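Local atomic coordinates of NDP-rhamnosyltransferase (Saccharopolyspora spinosa, PDB entry 3TSA), a protein that belongs to the GT-B glycosyltransferases, in which two Rossmann-like domains are joined in one chain and face each other across a cleft. Residues P10-L15 against G226-N231; I126-G131 against R155-L160; L177-C182 against A377-T382; A244-E247 against E252-I255; A330-P335 against A351-D356. All blocks are in the same frame, centred on the assembly; numbering follows the deposited sequence.

Contact 1 (P10-L15 against G226-N231)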
# COMPACT_ATOMS: atom_id res chain seq x y z
N PRO A 10 11.28 -15.14 -4.18
CA PRO A 10 11.92 -13.85 -4.30
C PRO A 10 11.83 -13.27 -5.70
O PRO A 10 12.84 -12.89 -6.24
CB PRO A 10 13.38 -14.14 -3.97
CG PRO A 10 13.56 -15.60 -4.31
CD PRO A 10 12.23 -16.27 -4.18
N TYR A 11 10.64 -13.20 -6.28
CA TYR A 11 10.44 -12.47 -7.50
C TYR A 11 9.36 -11.41 -7.30
O TYR A 11 8.20 -11.76 -6.91
CB TYR A 11 10.03 -13.37 -8.64
CG TYR A 11 11.03 -14.47 -8.85
CD1 TYR A 11 12.28 -14.22 -9.39
CD2 TYR A 11 10.71 -15.75 -8.47
CE1 TYR A 11 13.20 -15.28 -9.58
CE2 TYR A 11 11.58 -16.78 -8.64
CZ TYR A 11 12.81 -16.56 -9.19
OH TYR A 11 13.60 -17.66 -9.31
N PRO A 12 9.69 -10.15 -7.62
CA PRO A 12 8.74 -9.06 -7.42
C PRO A 12 7.38 -9.30 -8.00
O PRO A 12 6.40 -8.97 -7.30
CB PRO A 12 9.42 -7.87 -8.12
CG PRO A 12 10.85 -8.12 -7.85
CD PRO A 12 10.94 -9.65 -8.21
N THR A 13 7.26 -9.85 -9.23
CA THR A 13 5.90 -10.04 -9.81
C THR A 13 5.00 -10.97 -8.97
O THR A 13 3.80 -10.78 -8.95
CB THR A 13 5.89 -10.58 -11.25
OG1 THR A 13 6.48 -11.87 -11.29
CG2 THR A 13 6.64 -9.67 -12.20
N HIS A 14 5.59 -11.95 -8.32
CA HIS A 14 4.79 -12.90 -7.51
C HIS A 14 4.28 -12.21 -6.23
O HIS A 14 3.20 -12.58 -5.75
CB HIS A 14 5.61 -14.08 -7.10
CG HIS A 14 6.00 -14.96 -8.25
ND1 HIS A 14 5.96 -16.33 -8.19
CD2 HIS A 14 6.52 -14.65 -9.48
CE1 HIS A 14 6.43 -16.83 -9.33
NE2 HIS A 14 6.76 -15.84 -10.13
N LEU A 15 5.10 -11.31 -5.68
CA LEU A 15 4.65 -10.52 -4.50
C LEU A 15 3.60 -9.48 -4.93
O LEU A 15 2.53 -9.32 -4.30
CB LEU A 15 5.83 -9.85 -3.76
CG LEU A 15 5.37 -8.91 -2.64
CD1 LEU A 15 4.45 -9.59 -1.63
CD2 LEU A 15 6.65 -8.42 -1.88
N GLY A 226 9.17 -6.34 -17.98
CA GLY A 226 9.74 -6.09 -16.63
C GLY A 226 11.24 -6.35 -16.45
O GLY A 226 11.93 -6.83 -17.36
N ARG A 227 11.74 -5.98 -15.29
CA ARG A 227 13.10 -6.18 -14.95
C ARG A 227 13.49 -7.65 -15.03
O ARG A 227 14.56 -7.99 -15.58
CB ARG A 227 13.23 -5.67 -13.52
CG ARG A 227 14.60 -5.74 -12.92
CD ARG A 227 14.59 -4.96 -11.63
NE ARG A 227 14.82 -3.54 -11.97
CZ ARG A 227 14.22 -2.50 -11.38
NH1 ARG A 227 13.34 -2.71 -10.43
NH2 ARG A 227 14.50 -1.24 -11.78
N MET A 228 12.69 -8.53 -14.44
CA MET A 228 13.22 -9.93 -14.37
C MET A 228 13.37 -10.50 -15.77
O MET A 228 14.37 -11.15 -16.03
CB MET A 228 12.37 -10.92 -13.53
CG MET A 228 12.31 -10.74 -12.03
SD MET A 228 13.80 -10.89 -11.02
CE MET A 228 14.34 -12.59 -11.43
N VAL A 229 12.37 -10.29 -16.61
CA VAL A 229 12.40 -10.78 -17.98
C VAL A 229 13.60 -10.21 -18.74
O VAL A 229 14.36 -10.98 -19.24
CB VAL A 229 11.08 -10.54 -18.73
CG1 VAL A 229 11.21 -11.03 -20.21
CG2 VAL A 229 9.93 -11.32 -18.05
N LEU A 230 13.80 -8.89 -18.74
CA LEU A 230 14.92 -8.27 -19.49
C LEU A 230 16.28 -8.56 -18.93
O LEU A 230 17.27 -8.63 -19.68
CB LEU A 230 14.71 -6.74 -19.69
CG LEU A 230 13.43 -6.36 -20.45
CD1 LEU A 230 13.28 -4.83 -20.37
CD2 LEU A 230 13.60 -6.88 -21.91
N ASN A 231 16.36 -8.70 -17.59
CA ASN A 231 17.58 -9.23 -16.96
C ASN A 231 17.94 -10.59 -17.55
O ASN A 231 19.10 -10.92 -17.73
CB ASN A 231 17.45 -9.31 -15.43
CG ASN A 231 17.62 -7.93 -14.79
OD1 ASN A 231 17.93 -6.97 -15.49
ND2 ASN A 231 17.41 -7.82 -13.45
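M228 lays its terminal methyl against the rim of the Y11 ring, with CE 3.3 Å from CD1 of Y11 and 3.5 Å from CE1 of the same ring. The methyl lies near the ring plane, so this is an edge approach, and the sulfur keeps to it as well: SD of M228 stands 5.4 Å from the ring centroid, 86° off the ring normal. That makes it a Met-aromatic contact of the edge type. Bends at chi2 (-62°) and chi3 (-59°) fold the methionine back on itself and turn its methyl toward the tyrosine. On its way the sulfur also passes the proline ring, SD of M228 lying 4.2 Å from CD of P12. No hydrogen bond links the two segments.

Y11 and G226 each hold the N-cap position of a short helix, 12-16 and 227-233 respectively. Each helix follows the first strand of one Rossmann-like sheet, 3-7 or 219-224, so M228 reaches from one half of the GT-B fold to the other, at a surface patch where the halves meet. Y315, in a loop, also touches M228. Behind Y11, its CD2 sits 4.3 Å above the ring plane of H14, toward the rim; that imidazole is held through ND1 by D121 and meets the ring of W143.

Contact 2 (I126-G131 against R155-L160)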
# COMPACT_ATOMS: atom_id res chain seq x y z
N ILE A 126 9.19 -23.46 0.81
CA ILE A 126 9.42 -23.21 2.25
C ILE A 126 8.12 -22.97 3.02
O ILE A 126 7.97 -23.43 4.17
CB ILE A 126 10.39 -22.04 2.47
CG1 ILE A 126 10.59 -21.77 4.00
CG2 ILE A 126 9.85 -20.76 1.85
CD1 ILE A 126 11.14 -22.93 4.75
N GLY A 127 7.18 -22.19 2.46
CA GLY A 127 5.93 -21.96 3.20
C GLY A 127 5.10 -23.21 3.53
O GLY A 127 4.48 -23.33 4.58
N ARG A 128 5.12 -24.16 2.62
CA ARG A 128 4.48 -25.43 2.83
C ARG A 128 5.21 -26.28 3.93
O ARG A 128 4.53 -26.91 4.77
CB ARG A 128 4.36 -26.21 1.54
CG ARG A 128 3.42 -25.50 0.55
CD ARG A 128 3.36 -26.24 -0.78
NE ARG A 128 2.62 -27.48 -0.56
CZ ARG A 128 2.45 -28.42 -1.49
NH1 ARG A 128 2.95 -28.25 -2.71
NH2 ARG A 128 1.75 -29.54 -1.19
N VAL A 129 6.54 -26.33 3.86
CA VAL A 129 7.35 -26.98 4.91
C VAL A 129 7.01 -26.31 6.24
O VAL A 129 6.71 -26.99 7.22
CB VAL A 129 8.85 -26.96 4.57
CG1 VAL A 129 9.70 -27.48 5.78
CG2 VAL A 129 9.11 -27.84 3.28
N LEU A 130 7.08 -24.97 6.29
CA LEU A 130 6.83 -24.25 7.54
C LEU A 130 5.44 -24.57 8.09
O LEU A 130 5.27 -24.86 9.27
CB LEU A 130 6.97 -22.75 7.30
CG LEU A 130 7.02 -21.81 8.50
CD1 LEU A 130 8.22 -22.20 9.31
CD2 LEU A 130 7.13 -20.31 8.03
N GLY A 131 4.43 -24.56 7.23
CA GLY A 131 3.10 -24.92 7.63
C GLY A 131 2.95 -26.32 8.25
O GLY A 131 2.22 -26.48 9.21
N ARG A 155 8.91 -33.38 -8.12
CA ARG A 155 10.26 -33.17 -7.55
C ARG A 155 10.18 -32.56 -6.18
O ARG A 155 10.93 -32.92 -5.27
CB ARG A 155 11.09 -32.36 -8.55
CG ARG A 155 12.57 -32.12 -8.17
CD ARG A 155 13.33 -33.50 -8.11
NE ARG A 155 14.69 -33.18 -7.74
CZ ARG A 155 15.63 -34.07 -7.39
NH1 ARG A 155 15.36 -35.37 -7.31
NH2 ARG A 155 16.85 -33.60 -7.11
N ALA A 156 9.27 -31.60 -5.98
CA ALA A 156 9.08 -31.03 -4.64
C ALA A 156 8.71 -32.09 -3.58
O ALA A 156 9.21 -32.07 -2.43
CB ALA A 156 8.00 -29.96 -4.70
N HIS A 157 7.82 -33.02 -3.93
CA HIS A 157 7.44 -34.12 -3.05
C HIS A 157 8.65 -35.07 -2.87
O HIS A 157 8.96 -35.46 -1.73
CB HIS A 157 6.21 -34.87 -3.62
CG HIS A 157 4.92 -34.21 -3.22
ND1 HIS A 157 4.50 -34.18 -1.91
CD2 HIS A 157 4.05 -33.44 -3.91
CE1 HIS A 157 3.38 -33.47 -1.82
NE2 HIS A 157 3.09 -33.01 -3.03
N GLU A 158 9.35 -35.37 -3.96
CA GLU A 158 10.53 -36.28 -3.83
C GLU A 158 11.57 -35.78 -2.83
O GLU A 158 12.08 -36.56 -2.00
CB GLU A 158 11.17 -36.53 -5.17
CG GLU A 158 12.24 -37.65 -5.20
CD GLU A 158 13.01 -37.65 -6.54
OE1 GLU A 158 12.71 -36.83 -7.46
OE2 GLU A 158 13.93 -38.49 -6.69
N LEU A 159 11.88 -34.49 -2.87
CA LEU A 159 12.86 -33.91 -1.98
C LEU A 159 12.30 -33.57 -0.60
O LEU A 159 12.98 -33.72 0.43
CB LEU A 159 13.44 -32.66 -2.60
CG LEU A 159 14.15 -32.93 -3.90
CD1 LEU A 159 14.49 -31.64 -4.50
CD2 LEU A 159 15.38 -33.87 -3.67
N LEU A 160 11.05 -33.12 -0.55
CA LEU A 160 10.49 -32.63 0.73
C LEU A 160 9.62 -33.55 1.58
O LEU A 160 9.42 -33.25 2.76
CB LEU A 160 9.79 -31.25 0.59
CG LEU A 160 10.77 -30.20 0.02
CD1 LEU A 160 10.13 -28.87 -0.36
CD2 LEU A 160 11.99 -29.86 0.96
O HOH W 1 0.56 -31.64 -2.99
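Two successive helices of the N-terminal Rossmann-like domain, 125-133 and 151-166, meet here through one apolar pair and one water-bridged polar pair. The apolar pair is V129 with L160: CG2 of the valine comes within 3.9 Å of CD1 of the leucine, the two side chains set roughly perpendicular. It lies where the backbones are nearest, the CA atoms of V129 and L160 being 7.7 Å apart.

Toward the solvent the helices are joined less directly. NH2 of R128 stops 4.1 Å from NE2 of H157, too far for the two nitrogens to bond, and the guanidinium and imidazole planes stand 81° apart. One water fills the role instead, taking a hydrogen bond of 3.0 Å from NH2 of R128 and lying 2.9 Å from NE2 of H157. It sits in plane at the edge of both flat groups. A bend at chi3 (71°) in the otherwise extended R128 chain swings the guanidinium toward the histidine. Each polar end has a second partner: NH2 of R128 also bonds to the carbonyl of P173, and ND1 of H157 to D161, one turn further along, which helps fix the rotation of the ring. L172, from the loop before strand 177-180, touches R128, V129 and H157.

Helix 125-133 links strand 117-121 to 138-141, and helix 151-166 lies in the next connection, to strand 177-180; such neighbouring helices of consecutive parallel beta-alpha-beta crossovers are typical of a Rossmann-like fold.

Contact 3 (L177-C182 against A377-T382)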
# COMPACT_ATOMS: atom_id res chain seq x y z
N LEU A 177 -6.10 -24.46 0.98
CA LEU A 177 -6.88 -23.69 0.01
C LEU A 177 -5.81 -23.22 -1.02
O LEU A 177 -4.67 -22.97 -0.65
CB LEU A 177 -7.46 -22.48 0.78
CG LEU A 177 -8.29 -21.49 0.00
CD1 LEU A 177 -9.43 -22.26 -0.68
CD2 LEU A 177 -8.82 -20.35 0.90
N ILE A 178 -6.18 -23.14 -2.30
CA ILE A 178 -5.32 -22.43 -3.32
C ILE A 178 -6.13 -21.26 -3.81
O ILE A 178 -7.33 -21.46 -4.15
CB ILE A 178 -5.05 -23.34 -4.53
CG1 ILE A 178 -4.34 -24.62 -4.00
CG2 ILE A 178 -4.13 -22.61 -5.46
CD1 ILE A 178 -4.18 -25.77 -5.06
N LEU A 179 -5.55 -20.04 -3.83
CA LEU A 179 -6.32 -18.92 -4.42
C LEU A 179 -5.80 -18.71 -5.85
O LEU A 179 -4.60 -18.78 -6.08
CB LEU A 179 -6.12 -17.63 -3.65
CG LEU A 179 -6.52 -17.74 -2.17
CD1 LEU A 179 -6.28 -16.36 -1.58
CD2 LEU A 179 -7.97 -18.06 -2.03
N ASP A 180 -6.71 -18.43 -6.79
CA ASP A 180 -6.33 -18.39 -8.21
C ASP A 180 -6.96 -17.17 -8.89
O ASP A 180 -8.20 -17.15 -9.11
CB ASP A 180 -6.86 -19.74 -8.86
CG ASP A 180 -6.34 -19.93 -10.23
OD1 ASP A 180 -5.71 -18.99 -10.77
OD2 ASP A 180 -6.56 -21.06 -10.78
N PRO A 181 -6.12 -16.18 -9.33
CA PRO A 181 -6.64 -15.04 -10.05
C PRO A 181 -6.65 -15.25 -11.59
O PRO A 181 -7.09 -14.38 -12.35
CB PRO A 181 -5.64 -13.94 -9.68
CG PRO A 181 -4.24 -14.70 -9.70
CD PRO A 181 -4.67 -16.10 -9.04
N CYS A 182 -6.15 -16.40 -12.06
CA CYS A 182 -6.20 -16.62 -13.50
C CYS A 182 -7.62 -16.83 -14.08
O CYS A 182 -8.41 -17.57 -13.52
CB CYS A 182 -5.34 -17.90 -13.79
SG CYS A 182 -5.08 -18.21 -15.56
N ALA A 377 -11.23 -8.18 -1.25
CA ALA A 377 -11.95 -7.87 0.00
C ALA A 377 -12.91 -9.01 0.44
O ALA A 377 -13.04 -9.34 1.63
CB ALA A 377 -12.73 -6.58 -0.15
N ALA A 378 -13.60 -9.59 -0.55
CA ALA A 378 -14.47 -10.70 -0.30
C ALA A 378 -13.76 -11.98 0.16
O ALA A 378 -14.31 -12.72 0.93
CB ALA A 378 -15.39 -10.93 -1.53
N LEU A 379 -12.51 -12.20 -0.23
CA LEU A 379 -11.77 -13.31 0.21
C LEU A 379 -11.36 -13.23 1.65
O LEU A 379 -11.01 -14.27 2.20
CB LEU A 379 -10.47 -13.57 -0.63
CG LEU A 379 -10.65 -14.50 -1.86
CD1 LEU A 379 -10.92 -15.90 -1.44
CD2 LEU A 379 -11.75 -13.96 -2.81
N VAL A 380 -11.25 -12.03 2.25
CA VAL A 380 -10.82 -11.97 3.65
C VAL A 380 -11.63 -12.93 4.60
O VAL A 380 -11.03 -13.64 5.39
CB VAL A 380 -10.90 -10.53 4.18
CG1 VAL A 380 -10.51 -10.49 5.68
CG2 VAL A 380 -9.96 -9.66 3.32
N ARG A 381 -12.94 -13.02 4.42
CA ARG A 381 -13.78 -14.01 5.13
C ARG A 381 -13.35 -15.47 4.93
O ARG A 381 -13.26 -16.26 5.91
CB ARG A 381 -15.26 -13.79 4.73
CG ARG A 381 -16.19 -14.90 5.11
CD ARG A 381 -16.42 -15.08 6.62
NE ARG A 381 -17.28 -14.04 7.21
CZ ARG A 381 -18.52 -13.75 6.82
NH1 ARG A 381 -19.21 -12.79 7.44
NH2 ARG A 381 -19.08 -14.41 5.81
N THR A 382 -13.08 -15.86 3.70
CA THR A 382 -12.58 -17.19 3.47
C THR A 382 -11.32 -17.44 4.28
O THR A 382 -11.18 -18.51 4.88
CB THR A 382 -12.39 -17.47 1.96
OG1 THR A 382 -13.61 -17.10 1.34
CG2 THR A 382 -12.15 -18.90 1.70
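The return of the C-terminal helix to the N-terminal half, a familiar feature of GT-B proteins, is made here by L379 and T382 of helix 376-385 against L179 and L177 of strand 177-180. The leucines L179 and L379 run antiparallel, methyl beside methyl, and CD2 of L179 closes to 3.7 Å on CD1 of L379. One helical turn on, the methyl CG2 of T382 meets CD2 of L177, also at 3.7 Å, the threonine lying nearly square to the leucine. It offers carbon rather than oxygen because chi1 of -50° sets its methyl opposite the backbone N.

The spacing fits a helix lying against a strand: residues two apart on the strand face the same way and match residues three apart on the helix. Strand 177-180 runs parallel between 138-141 and 195-196 in the N-terminal sheet. L21 of helix 19-27 covers L179 too, and V197 adds to the cover of L379.

Beyond the leucines the strand ends in an Asx turn, OD1 of D180 accepting from the backbone N of C182 at 2.9 Å with an angle of 149°. The donor approaches from above the carboxylate plane, 38° out of it, while OD2 is engaged by R142 in a salt bridge and by Q187. A377, at the start of the helical segment, packs on S28 of the second subunit.

Contact 4 (A244-E247 against E252-I255)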
# COMPACT_ATOMS: atom_id res chain seq x y z
N ALA A 244 9.28 -3.53 -34.69
CA ALA A 244 8.05 -3.91 -35.33
C ALA A 244 6.95 -2.83 -35.13
O ALA A 244 6.20 -2.51 -36.11
CB ALA A 244 7.61 -5.26 -34.78
N ALA A 245 6.83 -2.29 -33.92
CA ALA A 245 5.74 -1.34 -33.65
C ALA A 245 6.01 -0.02 -34.37
O ALA A 245 5.11 0.53 -35.01
CB ALA A 245 5.54 -1.08 -32.12
N THR A 246 7.21 0.51 -34.23
CA THR A 246 7.39 1.91 -34.67
C THR A 246 7.44 2.04 -36.19
O THR A 246 7.23 3.13 -36.74
CB THR A 246 8.63 2.57 -34.04
OG1 THR A 246 9.82 1.81 -34.35
CG2 THR A 246 8.46 2.70 -32.51
N GLU A 247 7.76 0.95 -36.87
CA GLU A 247 7.78 0.96 -38.30
C GLU A 247 6.41 0.89 -38.94
O GLU A 247 6.27 1.14 -40.11
CB GLU A 247 8.58 -0.24 -38.76
CG GLU A 247 10.06 0.03 -38.60
CD GLU A 247 10.89 -1.08 -39.27
OE1 GLU A 247 12.02 -1.26 -38.77
OE2 GLU A 247 10.39 -1.74 -40.25
N GLU A 252 1.76 4.79 -32.54
CA GLU A 252 2.51 5.47 -31.52
C GLU A 252 2.88 4.41 -30.48
O GLU A 252 2.00 3.86 -29.91
CB GLU A 252 1.57 6.48 -30.83
CG GLU A 252 2.29 7.23 -29.78
CD GLU A 252 1.43 8.34 -29.21
OE1 GLU A 252 1.10 9.29 -30.02
OE2 GLU A 252 1.11 8.24 -28.00
N ALA A 253 4.16 4.21 -30.22
CA ALA A 253 4.65 3.18 -29.26
C ALA A 253 4.85 3.79 -27.88
O ALA A 253 5.53 4.81 -27.77
CB ALA A 253 5.98 2.58 -29.78
N VAL A 254 4.19 3.29 -26.83
CA VAL A 254 4.48 3.79 -25.47
C VAL A 254 5.33 2.73 -24.83
O VAL A 254 4.88 1.60 -24.70
CB VAL A 254 3.18 4.06 -24.60
CG1 VAL A 254 3.52 4.38 -23.13
CG2 VAL A 254 2.33 5.19 -25.20
N ILE A 255 6.56 3.08 -24.45
CA ILE A 255 7.52 2.02 -24.03
C ILE A 255 7.69 2.10 -22.52
O ILE A 255 8.11 3.13 -21.95
CB ILE A 255 8.90 2.15 -24.73
CG1 ILE A 255 8.77 1.93 -26.22
CG2 ILE A 255 9.83 1.06 -24.27
CD1 ILE A 255 9.87 2.63 -27.03
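The hydroxyl OG1 of T246 is hydrogen-bonded back to the carbonyl of V242, one turn earlier in helix 236-246, and this leaves the methyl to face the strand. A chi1 of 57° tucks the oxygen in over the backbone, while CG2 stands opposite the carbonyl carbon and touches CB of A253 at 3.7 Å. A second methyl joins from the preceding residue: CB of A245 points toward the strand and lies 4.4 Å from the same CB of A253. A253 thus presents its one side-chain carbon to two neighbours of the helix, and no hydrogen bond crosses between the segments. Small side chains let the backbones come close, the CA atoms of T246 and A253 being 6.2 Å apart. I255, two residues on along the strand, brings its outer carbons back to the helix and packs on L238 and V242, extending the same interface by a turn or more. The carbonyl of T246 takes a hydrogen bond from ND2 of N271.

The pair closes the second half of a beta-alpha-beta crossover: the chain leaves strand 219-224, passes through helices 227-233 and 236-246, and after a short turn enters strand 251-256. That strand lies parallel between 219-224 and 272-274, bonding through its backbone to V221 and R273, among others. Helix 343-354 packs against helix 236-246, with I350 on A245 and F346 on A244, while A272 of strand 272-274 touches both T246 and I255.

Contact 5 (A330-P335 against A351-D356)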
# COMPACT_ATOMS: atom_id res chain seq x y z
N ALA A 330 -7.85 -13.46 -28.19
CA ALA A 330 -7.61 -12.16 -27.50
C ALA A 330 -6.20 -11.67 -27.74
O ALA A 330 -5.76 -10.70 -27.10
CB ALA A 330 -7.87 -12.29 -25.92
N GLY A 331 -5.47 -12.37 -28.61
CA GLY A 331 -4.06 -11.91 -28.83
C GLY A 331 -3.40 -12.81 -29.86
O GLY A 331 -4.05 -13.73 -30.45
N ILE A 332 -2.13 -12.51 -30.06
CA ILE A 332 -1.31 -13.32 -30.97
C ILE A 332 -0.09 -13.76 -30.16
O ILE A 332 0.46 -12.97 -29.40
CB ILE A 332 -0.95 -12.51 -32.24
CG1 ILE A 332 -2.19 -12.39 -33.17
CG2 ILE A 332 0.18 -13.25 -33.04
CD1 ILE A 332 -1.95 -11.48 -34.33
N CYS A 333 0.32 -15.03 -30.31
CA CYS A 333 1.49 -15.55 -29.66
C CYS A 333 2.66 -15.66 -30.71
O CYS A 333 2.43 -16.21 -31.81
CB CYS A 333 1.10 -16.95 -29.11
SG CYS A 333 2.59 -17.87 -28.52
N LEU A 334 3.85 -15.11 -30.43
CA LEU A 334 5.07 -15.50 -31.23
C LEU A 334 5.83 -16.49 -30.35
O LEU A 334 6.49 -16.09 -29.38
CB LEU A 334 5.92 -14.26 -31.61
CG LEU A 334 5.16 -13.05 -32.19
CD1 LEU A 334 6.09 -11.87 -32.52
CD2 LEU A 334 4.42 -13.51 -33.46
N PRO A 335 5.77 -17.79 -30.70
CA PRO A 335 6.01 -18.80 -29.62
C PRO A 335 7.44 -19.16 -29.38
O PRO A 335 7.74 -19.83 -28.40
CB PRO A 335 5.27 -20.03 -30.13
CG PRO A 335 5.32 -19.91 -31.62
CD PRO A 335 5.08 -18.40 -31.84
N ALA A 351 -0.31 -5.33 -37.13
CA ALA A 351 -1.31 -4.84 -38.08
C ALA A 351 -2.59 -5.66 -38.02
O ALA A 351 -3.66 -5.08 -38.10
CB ALA A 351 -0.74 -4.85 -39.55
N THR A 352 -2.52 -6.98 -37.81
CA THR A 352 -3.67 -7.85 -37.88
C THR A 352 -4.59 -7.48 -36.66
O THR A 352 -5.79 -7.40 -36.79
CB THR A 352 -3.24 -9.30 -37.73
OG1 THR A 352 -2.64 -9.71 -38.98
CG2 THR A 352 -4.44 -10.16 -37.49
N VAL A 353 -4.00 -7.36 -35.48
CA VAL A 353 -4.77 -6.97 -34.29
C VAL A 353 -5.41 -5.58 -34.43
O VAL A 353 -6.62 -5.41 -34.17
CB VAL A 353 -3.89 -7.06 -32.97
CG1 VAL A 353 -4.75 -6.61 -31.73
CG2 VAL A 353 -3.42 -8.46 -32.76
N LEU A 354 -4.62 -4.60 -34.88
CA LEU A 354 -5.11 -3.23 -35.09
C LEU A 354 -6.21 -3.19 -36.19
O LEU A 354 -7.03 -2.23 -36.23
CB LEU A 354 -3.98 -2.24 -35.46
CG LEU A 354 -2.86 -2.03 -34.39
CD1 LEU A 354 -1.76 -1.11 -34.92
CD2 LEU A 354 -3.41 -1.53 -33.01
N GLY A 355 -6.23 -4.17 -37.08
CA GLY A 355 -7.30 -4.17 -38.10
C GLY A 355 -8.54 -5.00 -37.83
O GLY A 355 -9.42 -5.09 -38.71
N ASP A 356 -8.62 -5.62 -36.65
CA ASP A 356 -9.71 -6.58 -36.36
C ASP A 356 -10.17 -6.43 -34.93
O ASP A 356 -9.45 -6.83 -34.02
CB ASP A 356 -9.24 -8.01 -36.69
CG ASP A 356 -10.29 -9.09 -36.47
OD1 ASP A 356 -11.43 -8.77 -36.04
OD2 ASP A 356 -9.94 -10.26 -36.75
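At I332 the backbone is extended (phi -125°, psi 138°) in strand 331-333, and the side chain is directed at the last turn of helix 343-354. Its outer carbon does most of the touching: CD1 of I332 lies 3.7 Å from CG2 of V353, and CG1 of the isoleucine follows at 4.1 Å from that same methyl. The two side chains point opposite ways and overlap flank to flank, V353 taking part through its CG2 methyl alone. With chi2 at 173° the isoleucine branch stays stretched out, which carries CD1 far enough to reach a second helix residue, CG2 of T352 at 4.2 Å. T352 turns its methyl this way while its hydroxyl is bonded to the carbonyl of D348 in its own helix. V353 is buried, and P308 also packs on it; T352 lies at the exposed end of the patch.

Just beyond V353 the helix stops. G355 N still bonds to A351 O at 2.9 Å, D356 N reaches back to V353 O at 3.2 Å, and OD1 of D356 then caps the backbone N of G358 as the chain turns into helix 358-371.

Strand 331-333 is an edge strand of the parallel sheet within this chain, hydrogen-bonded along one side to strand 309-311 through Q309 and V311. Helix 343-354 covers it through S349 and V353, and L334, past the strand, packs on F346 of the same helix. F359 of helix 358-371 closes over both I332 and T352, and helix 318-327 touches C333.

Overall arrangement
Starting at the N terminus, P10-L15 opens the long loop that contact 1 closes at G226-N231, joining the two Rossmann-like halves. Within that loop, contact 2 closes a short one between helices 125-133 and 151-166. Contact 3 opens at 177-182, before contact 1 has closed, and ends at 377-382, so the two cross; it brings the C-terminal helix back onto the N-terminal sheet. Contacts 4 and 5 follow in series inside the span of contact 3; each sets a helix on the C-terminal sheet, and their centres are about 15 Å apart. Contacts 2 and 4 lie on opposite sides of the chain's centre, about 44 Å apart between centres.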